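Local coordinates for coat protein (Leviviridae sp., PDB 6YFR) that assembles with other copies of itself into a virus-like particle and probably forms the capsid of a single-stranded RNA bacteriophage, at residues T6-P11 and T19-G24; P33-T38 and S50-Y55. All blocks are in the same frame, centred on the assembly; numbering follows the deposited sequence.

Contact 1 (T6-P11 and T19-G24); sequences TQYSPP and TWNVTG
Thr6 and Asn21 pair through both of their backbone groups. Thr6 N gives a hydrogen bond to Asn21 O, and Asn21 N returns one to Thr6 O at 2.9 Å. The two segments are the arms of the antiparallel N-terminal beta hairpin. Beyond the Gln7-Trp20 pair the register slips by one residue. Tyr8 and Ser9 both face Thr19, which makes a classic beta bulge. Thr19 O serves two donors there: Tyr8 N at 2.9 Å and Ser9 N at 3.1 Å. Both bonds are bent; the N-H...O angle of the Tyr8 bond is 137°. Thr19 N closes the bulge with a straighter bond to Ser9 O (168°). Thr19 OG1 sits between its own backbone N and carbonyl carbon (chi1 64°), and it accepts a further, weak bond from Ser9 N.

The Tyr8 ring has Thr19 OG1 at its edge and the Asn21 amide over one face. Asn21 ND2 comes to 3.4 Å from Tyr8 CG, and the planes of ring and amide are only moderately inclined to each other. Asn21 OD1 accepts a hydrogen bond from Gln34 NE2. Gln7 lies beside the Trp20 side chain. Its CG makes a CH-pi contact over the five-membered ring, and its OE1 lies over one face of the indole, offset toward the rim, 3.3 Å from Trp20 CZ2. Thr6 and Thr23 meet through Thr6 OG1 and Thr23 CG2.

Strand 5-9 is the outermost on this side of the chain's sheet. Strand 16-22 lies between it and strand 34-41, where Trp20 pairs by backbone with Val35. On the face that carries Trp20, Phe104 of a neighbouring subunit meets the indole edge-to-face; this residue lies in helix 90-107 of that subunit.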
loop_
_atom_site.group_PDB
_atom_site.type_symbol
_atom_site.label_atom_id
_atom_site.label_comp_id
_atom_site.label_asym_id
_atom_site.label_seq_id
_atom_site.Cartn_x
_atom_site.Cartn_y
_atom_site.Cartn_z
ATOM N N THR A 6 -72.117 -31.075 26.074
ATOM C CA THR A 6 -71.653 -32.275 26.758
ATOM C C THR A 6 -70.146 -32.188 26.927
ATOM O O THR A 6 -69.445 -31.693 26.039
ATOM C CB THR A 6 -72.004 -33.560 25.992
ATOM O OG1 THR A 6 -71.573 -33.436 24.629
ATOM C CG2 THR A 6 -73.503 -33.831 26.044
ATOM N N GLN A 7 -69.655 -32.661 28.068
ATOM C CA GLN A 7 -68.233 -32.557 28.358
ATOM C C GLN A 7 -67.442 -33.480 27.441
ATOM O O GLN A 7 -67.607 -34.703 27.488
ATOM C CB GLN A 7 -67.965 -32.894 29.819
ATOM C CG GLN A 7 -66.566 -32.527 30.264
ATOM C CD GLN A 7 -66.520 -32.113 31.716
ATOM O OE1 GLN A 7 -66.036 -31.031 32.046
ATOM N NE2 GLN A 7 -67.021 -32.975 32.598
ATOM N N TYR A 8 -66.580 -32.888 26.612
ATOM C CA TYR A 8 -65.731 -33.612 25.671
ATOM C C TYR A 8 -64.397 -34.010 26.301
ATOM O O TYR A 8 -64.074 -35.200 26.368
ATOM C CB TYR A 8 -65.523 -32.755 24.414
ATOM C CG TYR A 8 -64.457 -33.228 23.446
ATOM C CD1 TYR A 8 -64.579 -34.439 22.771
ATOM C CD2 TYR A 8 -63.344 -32.437 23.181
ATOM C CE1 TYR A 8 -63.602 -34.859 21.875
ATOM C CE2 TYR A 8 -62.367 -32.842 22.292
ATOM C CZ TYR A 8 -62.499 -34.052 21.639
ATOM O OH TYR A 8 -61.522 -34.447 20.755
ATOM N N SER A 9 -63.621 -33.039 26.780
ATOM C CA SER A 9 -62.397 -33.341 27.517
ATOM C C SER A 9 -62.587 -33.000 28.987
ATOM O O SER A 9 -62.672 -31.812 29.336
ATOM C CB SER A 9 -61.206 -32.573 26.947
ATOM O OG SER A 9 -60.043 -32.800 27.732
ATOM N N PRO A 10 -62.641 -33.985 29.876
ATOM C CA PRO A 10 -63.004 -33.718 31.267
ATOM C C PRO A 10 -61.831 -33.144 32.036
ATOM O O PRO A 10 -60.680 -33.214 31.575
ATOM C CB PRO A 10 -63.391 -35.106 31.792
ATOM C CG PRO A 10 -62.492 -36.022 31.025
ATOM C CD PRO A 10 -62.324 -35.404 29.654
ATOM N N PRO A 11 -62.076 -32.547 33.203
ATOM C CA PRO A 11 -60.966 -32.007 33.993
ATOM C C PRO A 11 -60.083 -33.118 34.532
ATOM O O PRO A 11 -60.558 -34.169 34.971
ATOM C CB PRO A 11 -61.667 -31.240 35.121
ATOM C CG PRO A 11 -62.994 -31.892 35.244
ATOM C CD PRO A 11 -63.377 -32.277 33.841
ATOM N N THR A 19 -62.984 -28.950 28.404
ATOM C CA THR A 19 -63.746 -28.517 27.238
ATOM C C THR A 19 -65.079 -29.246 27.147
ATOM O O THR A 19 -65.163 -30.455 27.379
ATOM C CB THR A 19 -62.965 -28.729 25.928
ATOM O OG1 THR A 19 -62.749 -30.127 25.713
ATOM C CG2 THR A 19 -61.624 -28.010 25.969
ATOM N N TRP A 20 -66.114 -28.484 26.804
ATOM C CA TRP A 20 -67.434 -28.986 26.459
ATOM C C TRP A 20 -67.699 -28.710 24.986
ATOM O O TRP A 20 -67.309 -27.659 24.462
ATOM C CB TRP A 20 -68.528 -28.309 27.287
ATOM C CG TRP A 20 -68.432 -28.517 28.759
ATOM C CD1 TRP A 20 -69.195 -29.357 29.515
ATOM C CD2 TRP A 20 -67.537 -27.861 29.664
ATOM N NE1 TRP A 20 -68.828 -29.271 30.836
ATOM C CE2 TRP A 20 -67.812 -28.359 30.954
ATOM C CE3 TRP A 20 -66.528 -26.908 29.511
ATOM C CZ2 TRP A 20 -67.115 -27.935 32.081
ATOM C CZ3 TRP A 20 -65.837 -26.487 30.635
ATOM C CH2 TRP A 20 -66.134 -27.000 31.901
ATOM N N ASN A 21 -68.370 -29.647 24.325
ATOM C CA ASN A 21 -68.810 -29.468 22.950
ATOM C C ASN A 21 -70.297 -29.146 22.921
ATOM O O ASN A 21 -71.080 -29.703 23.701
ATOM C CB ASN A 21 -68.539 -30.718 22.106
ATOM C CG ASN A 21 -67.074 -30.891 21.761
ATOM O OD1 ASN A 21 -66.254 -30.006 22.004
ATOM N ND2 ASN A 21 -66.739 -32.038 21.180
ATOM N N VAL A 22 -70.675 -28.244 22.019
ATOM C CA VAL A 22 -72.077 -27.918 21.788
ATOM C C VAL A 22 -72.706 -29.031 20.963
ATOM O O VAL A 22 -72.230 -29.356 19.869
ATOM C CB VAL A 22 -72.212 -26.564 21.076
ATOM C CG1 VAL A 22 -73.649 -26.338 20.642
ATOM C CG2 VAL A 22 -71.734 -25.450 21.973
ATOM N N THR A 23 -73.779 -29.616 21.479
ATOM C CA THR A 23 -74.411 -30.750 20.821
ATOM C C THR A 23 -75.380 -30.278 19.743
ATOM O O THR A 23 -75.917 -29.170 19.801
ATOM C CB THR A 23 -75.153 -31.621 21.835
ATOM O OG1 THR A 23 -76.111 -30.817 22.537
ATOM C CG2 THR A 23 -74.175 -32.258 22.838
ATOM N N GLY A 24 -75.586 -31.134 18.744
ATOM C CA GLY A 24 -76.527 -30.853 17.677
ATOM C C GLY A 24 -76.033 -29.907 16.610
ATOM O O GLY A 24 -76.846 -29.356 15.861
#

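Contact 2 (P33-T38 and S50-Y55); sequences PQVVQT and SKISVY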
loop_
_atom_site.group_PDB
_atom_site.type_symbol
_atom_site.label_atom_id
_atom_site.label_comp_id
_atom_site.label_asym_id
_atom_site.label_seq_id
_atom_site.Cartn_x
_atom_site.Cartn_y
_atom_site.Cartn_z
ATOM N N PRO A 33 -68.855 -25.973 17.875
ATOM C CA PRO A 33 -68.696 -24.918 18.883
ATOM C C PRO A 33 -68.253 -25.501 20.214
ATOM O O PRO A 33 -68.701 -26.575 20.621
ATOM C CB PRO A 33 -70.097 -24.302 18.977
ATOM C CG PRO A 33 -70.752 -24.642 17.679
ATOM C CD PRO A 33 -70.201 -25.977 17.280
ATOM N N GLN A 34 -67.363 -24.780 20.895
ATOM C CA GLN A 34 -66.748 -25.280 22.115
ATOM C C GLN A 34 -66.837 -24.260 23.240
ATOM O O GLN A 34 -66.889 -23.046 23.008
ATOM C CB GLN A 34 -65.277 -25.646 21.891
ATOM C CG GLN A 34 -65.063 -26.955 21.160
ATOM C CD GLN A 34 -63.619 -27.410 21.217
ATOM O OE1 GLN A 34 -62.709 -26.598 21.390
ATOM N NE2 GLN A 34 -63.403 -28.713 21.082
ATOM N N VAL A 35 -66.849 -24.777 24.467
ATOM C CA VAL A 35 -66.682 -23.982 25.678
ATOM C C VAL A 35 -65.482 -24.539 26.432
ATOM O O VAL A 35 -65.422 -25.741 26.709
ATOM C CB VAL A 35 -67.940 -24.006 26.564
ATOM C CG1 VAL A 35 -67.781 -23.037 27.726
ATOM C CG2 VAL A 35 -69.179 -23.672 25.750
ATOM N N VAL A 36 -64.531 -23.675 26.761
ATOM C CA VAL A 36 -63.275 -24.082 27.378
ATOM C C VAL A 36 -63.122 -23.333 28.694
ATOM O O VAL A 36 -63.172 -22.098 28.716
ATOM C CB VAL A 36 -62.078 -23.809 26.455
ATOM C CG1 VAL A 36 -60.789 -24.291 27.099
ATOM C CG2 VAL A 36 -62.289 -24.471 25.104
ATOM N N GLN A 37 -62.940 -24.073 29.783
ATOM C CA GLN A 37 -62.569 -23.490 31.066
ATOM C C GLN A 37 -61.090 -23.741 31.319
ATOM O O GLN A 37 -60.609 -24.869 31.172
ATOM C CB GLN A 37 -63.397 -24.064 32.217
ATOM C CG GLN A 37 -62.994 -23.487 33.567
ATOM C CD GLN A 37 -63.680 -24.159 34.741
ATOM O OE1 GLN A 37 -64.541 -25.025 34.569
ATOM N NE2 GLN A 37 -63.295 -23.762 35.952
ATOM N N THR A 38 -60.377 -22.691 31.707
ATOM C CA THR A 38 -58.937 -22.732 31.924
ATOM C C THR A 38 -58.633 -22.259 33.336
ATOM O O THR A 38 -59.208 -21.269 33.798
ATOM C CB THR A 38 -58.206 -21.853 30.903
ATOM O OG1 THR A 38 -58.319 -22.440 29.602
ATOM C CG2 THR A 38 -56.739 -21.695 31.263
ATOM N N SER A 50 -58.720 -17.723 36.216
ATOM C CA SER A 50 -59.867 -18.553 35.874
ATOM C C SER A 50 -60.509 -17.970 34.623
ATOM O O SER A 50 -60.944 -16.814 34.635
ATOM C CB SER A 50 -60.882 -18.600 37.018
ATOM O OG SER A 50 -60.328 -19.176 38.188
ATOM N N LYS A 51 -60.568 -18.758 33.553
ATOM C CA LYS A 51 -61.073 -18.283 32.275
ATOM C C LYS A 51 -62.176 -19.196 31.756
ATOM O O LYS A 51 -62.136 -20.417 31.937
ATOM C CB LYS A 51 -59.951 -18.201 31.231
ATOM C CG LYS A 51 -58.852 -17.199 31.551
ATOM C CD LYS A 51 -57.777 -17.221 30.469
ATOM C CE LYS A 51 -56.651 -16.249 30.785
ATOM N NZ LYS A 51 -55.581 -16.277 29.749
ATOM N N ILE A 52 -63.160 -18.584 31.102
ATOM C CA ILE A 52 -64.170 -19.295 30.326
ATOM C C ILE A 52 -64.186 -18.696 28.927
ATOM O O ILE A 52 -64.178 -17.469 28.772
ATOM C CB ILE A 52 -65.571 -19.211 30.965
ATOM C CG1 ILE A 52 -65.555 -19.707 32.410
ATOM C CG2 ILE A 52 -66.577 -20.016 30.152
ATOM C CD1 ILE A 52 -65.623 -21.207 32.535
ATOM N N SER A 53 -64.216 -19.553 27.912
ATOM C CA SER A 53 -64.162 -19.114 26.526
ATOM C C SER A 53 -65.193 -19.877 25.713
ATOM O O SER A 53 -65.228 -21.110 25.750
ATOM C CB SER A 53 -62.763 -19.326 25.940
ATOM O OG SER A 53 -61.790 -18.613 26.686
ATOM N N VAL A 54 -66.030 -19.150 24.986
ATOM C CA VAL A 54 -67.021 -19.744 24.100
ATOM C C VAL A 54 -66.624 -19.386 22.677
ATOM O O VAL A 54 -66.603 -18.201 22.310
ATOM C CB VAL A 54 -68.442 -19.262 24.424
ATOM C CG1 VAL A 54 -69.433 -19.906 23.478
ATOM C CG2 VAL A 54 -68.787 -19.585 25.867
ATOM N N TYR A 55 -66.288 -20.409 21.891
ATOM C CA TYR A 55 -65.962 -20.265 20.477
ATOM C C TYR A 55 -67.104 -20.882 19.680
ATOM O O TYR A 55 -67.301 -22.103 19.716
ATOM C CB TYR A 55 -64.639 -20.953 20.144
ATOM C CG TYR A 55 -63.481 -20.568 21.037
ATOM C CD1 TYR A 55 -62.844 -19.344 20.894
ATOM C CD2 TYR A 55 -63.011 -21.439 22.011
ATOM C CE1 TYR A 55 -61.780 -18.989 21.704
ATOM C CE2 TYR A 55 -61.945 -21.096 22.826
ATOM C CZ TYR A 55 -61.334 -19.870 22.668
ATOM O OH TYR A 55 -60.276 -19.523 23.477
#
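Val35 and Val54 lie side by side on one face of a regular antiparallel beta hairpin. Strands 34-41 and 47-59 form it, within the five-stranded sheet of the coat protein. Six backbone hydrogen bonds join Gln34 to Tyr55, Val36 to Ser53 and Thr38 to Lys51. The shortest is Val36 N to Ser53 O at 2.8 Å.

The tightly packed face carries Val35, Gln37, Ile52 and Val54. Val35 CG1 meets Val54 CG2 at 4.0 Å and also touches Ile52 CG2. Ile52 has CG1 beside its own backbone N (chi1 -55°), and a chi2 of -82° brings CD1 to the CB and CG of Gln37. A neighbouring subunit packs on this face, with its Phe104 on Val35, Met101 on Ile52 and Val97 on Val54. The amide of Gln37 is held at both ends: OE1 accepts from Arg108 of that subunit, while NE2 bonds to Ser111 of that subunit and to Glu39 of its own chain.

The other face is looser and partly exposed. It carries Gln34, Val36, Thr38, Lys51, Ser53 and Tyr55, although Ser53 is buried. The side chains of Thr38 and Lys51 come nearest at their CB atoms, and the extended Lys51 chain leads away from strand 34-41. The side chains of Tyr55 and Val36 cross at a slant. The methyl Val36 CG2 comes to the edge of the tyrosine ring, 4.1 Å from Tyr55 CE2.

How the contacts relate
Both contacts are antiparallel hairpins of one sheet, in series along the chain, with centres about 10 Å apart. Contact 1 is at the surface, on the sheet's outermost strand; contact 2 lies near the centre of the chain and is partly buried, with none of its touching residues fully exposed. Strands 16-22 and 34-41 are neighbours and join the two: Val22 N lies 2.9 Å from Pro33 O, a probable hydrogen bond, and Thr19 packs on Val36. The chemistry follows the place. Contact 1 is irregular, with a bulge and polar groups set against aromatic rings. Contact 2 keeps an unbroken register and has a largely apolar face, with one buried glutamine amide in it. Both touch the same neighbouring subunit.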